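Local coordinates for protein pyroglutamyl-peptidase I (Fervidobacterium islandicum, PDB 6LTQ) that probably hydrolyses the pyroglutamyl residue from the N-terminus of peptides, as a pyrrolidone carboxyl peptidase of a thermophilic, keratin-degrading bacterium, at residues E93-N98 and A124-V129; H180-P185 and P199-E204. One frame throughout, in Å; residues are numbered along the deposited sequence.

Contact 1: E93-N98 and A124-V129; sequences ERVAIN and AYMTRV
A96 and Y125 face each other as the hydrogen-bonded pair of two antiparallel strands, with A96 N reaching Y125 O at 2.9 Å in an almost straight bond (175°) and Y125 N returning to A96 O at 2.8 Å. T127 N adds a third bond to R94 O at 3.0 Å. The strands come closest at I97 and A124, a non-hydrogen-bonded pair with CA atoms 4.0 Å apart, and A124 CB meets both A96 O (3.2 Å) and I97 CG2 (3.8 Å). On the same face V95 and M126 run side by side, V95 CG2 touching M126 CG. This face meets a second subunit, whose own A124 packs on A124; on the other face A96 and the Y125 ring lie against helix 158-170.

At the R94 end the contact is partly exposed to solvent, and a water takes part. Lying in plane at the guanidinium edge, it accepts a hydrogen bond from R94 NE and donates one to T127 O at 2.6 Å, while NH2 forms a salt bridge to D114 of the second subunit and NH1 bonds the Y149 hydroxyl. T127 OG1, anti to the backbone N (chi1 -176°), accepts from V129 N at 3.0 Å in an ST turn and also bonds A176 O. An alanine in place of T127 would probably leave V129 N and A176 O without that mate and open a gap beside R94 where CG2 packs. This is a short antiparallel pair, through which 124-126 joins the mixed sheet of the pyroglutamyl peptidase alpha/beta fold.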
loop_
_atom_site.group_PDB
_atom_site.type_symbol
_atom_site.label_atom_id
_atom_site.label_comp_id
_atom_site.label_asym_id
_atom_site.label_seq_id
_atom_site.Cartn_x
_atom_site.Cartn_y
_atom_site.Cartn_z
ATOM N N GLU D 93 -15.407 8.333 9.536
ATOM C CA GLU D 93 -14.693 9.603 9.443
ATOM C C GLU D 93 -14.951 10.460 10.678
ATOM O O GLU D 93 -16.100 10.789 10.994
ATOM C CB GLU D 93 -15.106 10.344 8.174
ATOM C CG GLU D 93 -14.762 9.590 6.895
ATOM C CD GLU D 93 -13.260 9.532 6.598
ATOM O OE1 GLU D 93 -12.445 10.083 7.383
ATOM O OE2 GLU D 93 -12.900 8.967 5.539
ATOM N N ARG D 94 -13.878 10.852 11.357
ATOM C CA ARG D 94 -14.021 11.627 12.574
ATOM C C ARG D 94 -13.927 13.124 12.348
ATOM O O ARG D 94 -14.379 13.890 13.214
ATOM C CB ARG D 94 -12.945 11.201 13.588
ATOM C CG ARG D 94 -13.207 11.656 15.003
ATOM C CD ARG D 94 -12.334 10.949 15.991
ATOM N NE ARG D 94 -12.790 11.181 17.363
ATOM C CZ ARG D 94 -12.292 10.576 18.435
ATOM N NH1 ARG D 94 -11.306 9.692 18.313
ATOM N NH2 ARG D 94 -12.794 10.847 19.638
ATOM N N VAL D 95 -13.315 13.565 11.246
ATOM C CA VAL D 95 -12.919 14.963 11.060
ATOM C C VAL D 95 -13.472 15.476 9.742
ATOM O O VAL D 95 -13.279 14.841 8.697
ATOM C CB VAL D 95 -11.385 15.130 11.055
ATOM C CG1 VAL D 95 -11.000 16.581 10.729
ATOM C CG2 VAL D 95 -10.796 14.695 12.374
ATOM N N ALA D 96 -14.111 16.654 9.778
ATOM C CA ALA D 96 -14.506 17.371 8.572
ATOM C C ALA D 96 -13.813 18.723 8.577
ATOM O O ALA D 96 -13.847 19.427 9.586
ATOM C CB ALA D 96 -16.036 17.548 8.503
ATOM N N ILE D 97 -13.195 19.095 7.466
ATOM C CA ILE D 97 -12.416 20.322 7.445
ATOM C C ILE D 97 -13.049 21.341 6.506
ATOM O O ILE D 97 -13.740 21.009 5.542
ATOM C CB ILE D 97 -10.947 20.066 7.059
ATOM C CG1 ILE D 97 -10.865 19.535 5.636
ATOM C CG2 ILE D 97 -10.305 19.083 8.048
ATOM C CD1 ILE D 97 -9.495 19.762 5.017
ATOM N N ASN D 98 -12.748 22.609 6.774
ATOM C CA ASN D 98 -13.368 23.738 6.072
ATOM C C ASN D 98 -12.611 24.061 4.781
ATOM O O ASN D 98 -12.017 25.127 4.620
ATOM C CB ASN D 98 -13.417 24.939 7.003
ATOM C CG ASN D 98 -14.236 26.091 6.434
ATOM O OD1 ASN D 98 -14.966 25.931 5.455
ATOM N ND2 ASN D 98 -14.111 27.257 7.047
ATOM N N ALA D 124 -12.088 23.138 11.300
ATOM C CA ALA D 124 -12.598 21.780 11.188
ATOM C C ALA D 124 -13.563 21.512 12.326
ATOM O O ALA D 124 -13.573 22.212 13.339
ATOM C CB ALA D 124 -11.471 20.739 11.205
ATOM N N TYR D 125 -14.377 20.478 12.140
ATOM C CA TYR D 125 -15.204 19.921 13.196
ATOM C C TYR D 125 -14.875 18.447 13.368
ATOM O O TYR D 125 -14.577 17.744 12.401
ATOM C CB TYR D 125 -16.715 20.040 12.892
ATOM C CG TYR D 125 -17.274 21.442 12.983
ATOM C CD1 TYR D 125 -17.747 21.936 14.187
ATOM C CD2 TYR D 125 -17.325 22.267 11.864
ATOM C CE1 TYR D 125 -18.261 23.218 14.278
ATOM C CE2 TYR D 125 -17.841 23.554 11.942
ATOM C CZ TYR D 125 -18.304 24.022 13.159
ATOM O OH TYR D 125 -18.827 25.297 13.256
ATOM N N MET D 126 -14.947 17.975 14.598
ATOM C CA MET D 126 -14.986 16.539 14.820
ATOM C C MET D 126 -16.412 16.135 15.143
ATOM O O MET D 126 -17.149 16.913 15.750
ATOM C CB MET D 126 -14.059 16.121 15.966
ATOM C CG MET D 126 -12.593 16.024 15.548
ATOM S SD MET D 126 -11.503 15.457 16.867
ATOM C CE MET D 126 -11.323 16.971 17.832
ATOM N N THR D 127 -16.801 14.921 14.725
ATOM C CA THR D 127 -18.100 14.390 15.134
ATOM C C THR D 127 -18.166 14.251 16.647
ATOM O O THR D 127 -17.158 14.035 17.328
ATOM C CB THR D 127 -18.398 13.018 14.498
ATOM O OG1 THR D 127 -19.725 12.602 14.872
ATOM C CG2 THR D 127 -17.414 11.959 15.010
ATOM N N ARG D 128 -19.374 14.416 17.183
ATOM C CA ARG D 128 -19.615 14.139 18.585
ATOM C C ARG D 128 -20.190 12.753 18.808
ATOM O O ARG D 128 -20.368 12.350 19.960
ATOM C CB ARG D 128 -20.542 15.204 19.183
ATOM C CG ARG D 128 -20.092 16.627 18.876
ATOM C CD ARG D 128 -20.965 17.662 19.590
ATOM N NE ARG D 128 -22.360 17.622 19.154
ATOM C CZ ARG D 128 -23.375 17.229 19.921
ATOM N NH1 ARG D 128 -23.162 16.826 21.172
ATOM N NH2 ARG D 128 -24.609 17.226 19.432
ATOM N N VAL D 129 -20.458 12.008 17.734
ATOM C CA VAL D 129 -20.859 10.610 17.858
ATOM C C VAL D 129 -19.704 9.817 18.457
ATOM O O VAL D 129 -18.524 10.117 18.221
ATOM C CB VAL D 129 -21.265 10.056 16.474
ATOM C CG1 VAL D 129 -21.615 8.570 16.522
ATOM C CG2 VAL D 129 -22.413 10.868 15.877
HETATM O O HOH W 1 -15.150 12.457 17.993
#

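Contact 2: H180-P185 and P199-E204; sequences HLPFLP and PSMTLE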
loop_
_atom_site.group_PDB
_atom_site.type_symbol
_atom_site.label_atom_id
_atom_site.label_comp_id
_atom_site.label_asym_id
_atom_site.label_seq_id
_atom_site.Cartn_x
_atom_site.Cartn_y
_atom_site.Cartn_z
ATOM N N HIS D 180 -17.346 6.398 5.064
ATOM C CA HIS D 180 -16.797 6.045 3.770
ATOM C C HIS D 180 -16.831 4.540 3.549
ATOM O O HIS D 180 -16.629 3.747 4.473
ATOM C CB HIS D 180 -15.372 6.570 3.622
ATOM C CG HIS D 180 -15.296 7.892 2.920
ATOM N ND1 HIS D 180 -14.552 8.948 3.397
ATOM C CD2 HIS D 180 -15.903 8.342 1.792
ATOM C CE1 HIS D 180 -14.669 9.979 2.576
ATOM N NE2 HIS D 180 -15.493 9.642 1.599
ATOM N N LEU D 181 -17.025 4.158 2.285
ATOM C CA LEU D 181 -17.297 2.788 1.893
ATOM C C LEU D 181 -16.319 2.312 0.822
ATOM O O LEU D 181 -15.955 3.082 -0.087
ATOM C CB LEU D 181 -18.731 2.651 1.333
ATOM C CG LEU D 181 -19.840 3.127 2.260
ATOM C CD1 LEU D 181 -21.138 3.316 1.425
ATOM C CD2 LEU D 181 -20.037 2.131 3.398
ATOM N N PRO D 182 -15.916 1.042 0.893
ATOM C CA PRO D 182 -15.090 0.464 -0.175
ATOM C C PRO D 182 -15.824 0.457 -1.507
ATOM O O PRO D 182 -17.049 0.541 -1.568
ATOM C CB PRO D 182 -14.840 -0.983 0.302
ATOM C CG PRO D 182 -15.015 -0.941 1.813
ATOM C CD PRO D 182 -16.110 0.116 2.030
ATOM N N PHE D 183 -15.048 0.338 -2.583
ATOM C CA PHE D 183 -15.616 -0.078 -3.863
ATOM C C PHE D 183 -16.429 -1.358 -3.694
ATOM O O PHE D 183 -16.090 -2.232 -2.887
ATOM C CB PHE D 183 -14.507 -0.360 -4.867
ATOM C CG PHE D 183 -14.024 0.834 -5.621
ATOM C CD1 PHE D 183 -14.909 1.789 -6.102
ATOM C CD2 PHE D 183 -12.687 0.968 -5.897
ATOM C CE1 PHE D 183 -14.450 2.860 -6.842
ATOM C CE2 PHE D 183 -12.215 2.054 -6.635
ATOM C CZ PHE D 183 -13.103 2.994 -7.106
ATOM N N LEU D 184 -17.508 -1.478 -4.471
ATOM C CA LEU D 184 -18.129 -2.775 -4.666
ATOM C C LEU D 184 -17.225 -3.651 -5.532
ATOM O O LEU D 184 -16.471 -3.143 -6.368
ATOM C CB LEU D 184 -19.502 -2.640 -5.346
ATOM C CG LEU D 184 -20.568 -1.855 -4.571
ATOM C CD1 LEU D 184 -21.799 -1.628 -5.467
ATOM C CD2 LEU D 184 -20.980 -2.548 -3.275
ATOM N N PRO D 185 -17.292 -4.971 -5.363
ATOM C CA PRO D 185 -16.468 -5.850 -6.213
ATOM C C PRO D 185 -16.676 -5.601 -7.703
ATOM O O PRO D 185 -15.699 -5.606 -8.471
ATOM C CB PRO D 185 -16.907 -7.254 -5.790
ATOM C CG PRO D 185 -17.416 -7.078 -4.385
ATOM C CD PRO D 185 -18.071 -5.714 -4.362
ATOM N N PRO D 199 -8.932 -3.059 -3.194
ATOM C CA PRO D 199 -9.850 -3.724 -2.260
ATOM C C PRO D 199 -11.310 -3.432 -2.580
ATOM O O PRO D 199 -11.646 -2.417 -3.184
ATOM C CB PRO D 199 -9.481 -3.136 -0.885
ATOM C CG PRO D 199 -8.224 -2.349 -1.071
ATOM C CD PRO D 199 -8.143 -1.990 -2.548
ATOM N N SER D 200 -12.188 -4.316 -2.101
ATOM C CA SER D 200 -13.623 -4.142 -2.296
ATOM C C SER D 200 -14.367 -4.781 -1.131
ATOM O O SER D 200 -13.782 -5.475 -0.305
ATOM C CB SER D 200 -14.059 -4.744 -3.638
ATOM O OG SER D 200 -13.885 -6.151 -3.609
ATOM N N MET D 201 -15.679 -4.536 -1.064
ATOM C CA MET D 201 -16.515 -5.201 -0.073
ATOM C C MET D 201 -17.900 -5.373 -0.684
ATOM O O MET D 201 -18.418 -4.433 -1.292
ATOM C CB MET D 201 -16.581 -4.400 1.239
ATOM C CG MET D 201 -17.374 -5.088 2.380
ATOM S SD MET D 201 -17.428 -4.037 3.854
ATOM C CE MET D 201 -15.809 -4.358 4.582
ATOM N N THR D 202 -18.467 -6.575 -0.568
ATOM C CA THR D 202 -19.756 -6.830 -1.215
ATOM C C THR D 202 -20.825 -5.867 -0.713
ATOM O O THR D 202 -20.771 -5.372 0.419
ATOM C CB THR D 202 -20.232 -8.273 -0.981
ATOM O OG1 THR D 202 -20.515 -8.478 0.409
ATOM C CG2 THR D 202 -19.184 -9.286 -1.448
ATOM N N LEU D 203 -21.815 -5.613 -1.580
ATOM C CA LEU D 203 -22.953 -4.787 -1.182
ATOM C C LEU D 203 -23.643 -5.371 0.039
ATOM O O LEU D 203 -24.061 -4.634 0.951
ATOM C CB LEU D 203 -23.948 -4.670 -2.344
ATOM C CG LEU D 203 -25.197 -3.829 -2.038
ATOM C CD1 LEU D 203 -24.835 -2.348 -1.787
ATOM C CD2 LEU D 203 -26.198 -3.963 -3.181
ATOM N N GLU D 204 -23.745 -6.703 0.103
ATOM C CA GLU D 204 -24.419 -7.326 1.233
ATOM C C GLU D 204 -23.733 -6.986 2.556
ATOM O O GLU D 204 -24.390 -6.602 3.535
ATOM C CB GLU D 204 -24.505 -8.843 1.018
ATOM C CG GLU D 204 -25.090 -9.250 -0.363
ATOM C CD GLU D 204 -24.040 -9.326 -1.487
ATOM O OE1 GLU D 204 -23.310 -10.345 -1.567
ATOM O OE2 GLU D 204 -23.956 -8.395 -2.317
HETATM O O HOH W 2 -12.175 0.104 -2.212
#
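F183 O is gripped from the 199-204 segment by two neighbours in sequence: M201 N donates a hydrogen bond of 3.0 Å (N-H...O angle 154°), and S200 CA brings a CA-H...O contact at 3.2 Å. The M201 bond is the one direct hydrogen bond between the segments. A water makes a second, indirect link, accepting from F183 N and donating to P199 O at 2.8 Å. The same P199 O lies at the edge of the F183 ring, near its plane, and K191 makes a cation-pi contact with that ring.

Around this polar centre the packing is carried by prolines and aliphatic branches. P182 lays its ring obliquely across M201, whose CB meets P182 CG at 3.8 Å and P182 CB as well. P185 fits between S200 and T202: its CD comes within 3.3 Å of M201 O, while its CG lies 3.7 Å from S200 OG and also reaches T202 CG2. Farther on, L184 starts away from the other segment, but its CD2 rests on the start of the helix, 3.6 Å from L203 N, and also touches L203 CB; L203 itself packs on helix 32-40.

Both segments lead into helices here, L184 standing at one N-cap position and T202 at another, where the T202 hydroxyl caps L205 N. P144 of a third subunit covers P185 and S200. Q206 NE2 bonds both P182 O and M201 O, tying the two segments together from the following helix. Between the segments themselves the direct bonding is main chain to main chain, helped by one water and the Q206 amide, while the side chains that meet are mostly apolar, which implies that the position of the two helix starts rests on backbone bonding and proline packing more than on charge.

Overall arrangement
Both contacts are buried, yet they lie on opposite sides of the chain's centre, their centres about 23 Å apart. Contact 1 is sheet pairing, bonded main chain to main chain and backed by a second subunit; contact 2 joins loops at helix starts, with a single direct bond, proline packing and a third subunit behind it. Segments of both reach the same sheet, through the neighbouring strands 90-97 and 175-181, though contact 2 itself forms just past the end of 175-181. There E93 OE2 of contact 1 meets H180 ND1 of contact 2 at 2.7 Å, a probable hydrogen bond, and H180 NE2 bonds the oxidised cysteine at position 156, consistent with the Glu-Cys-His triad of this peptidase family.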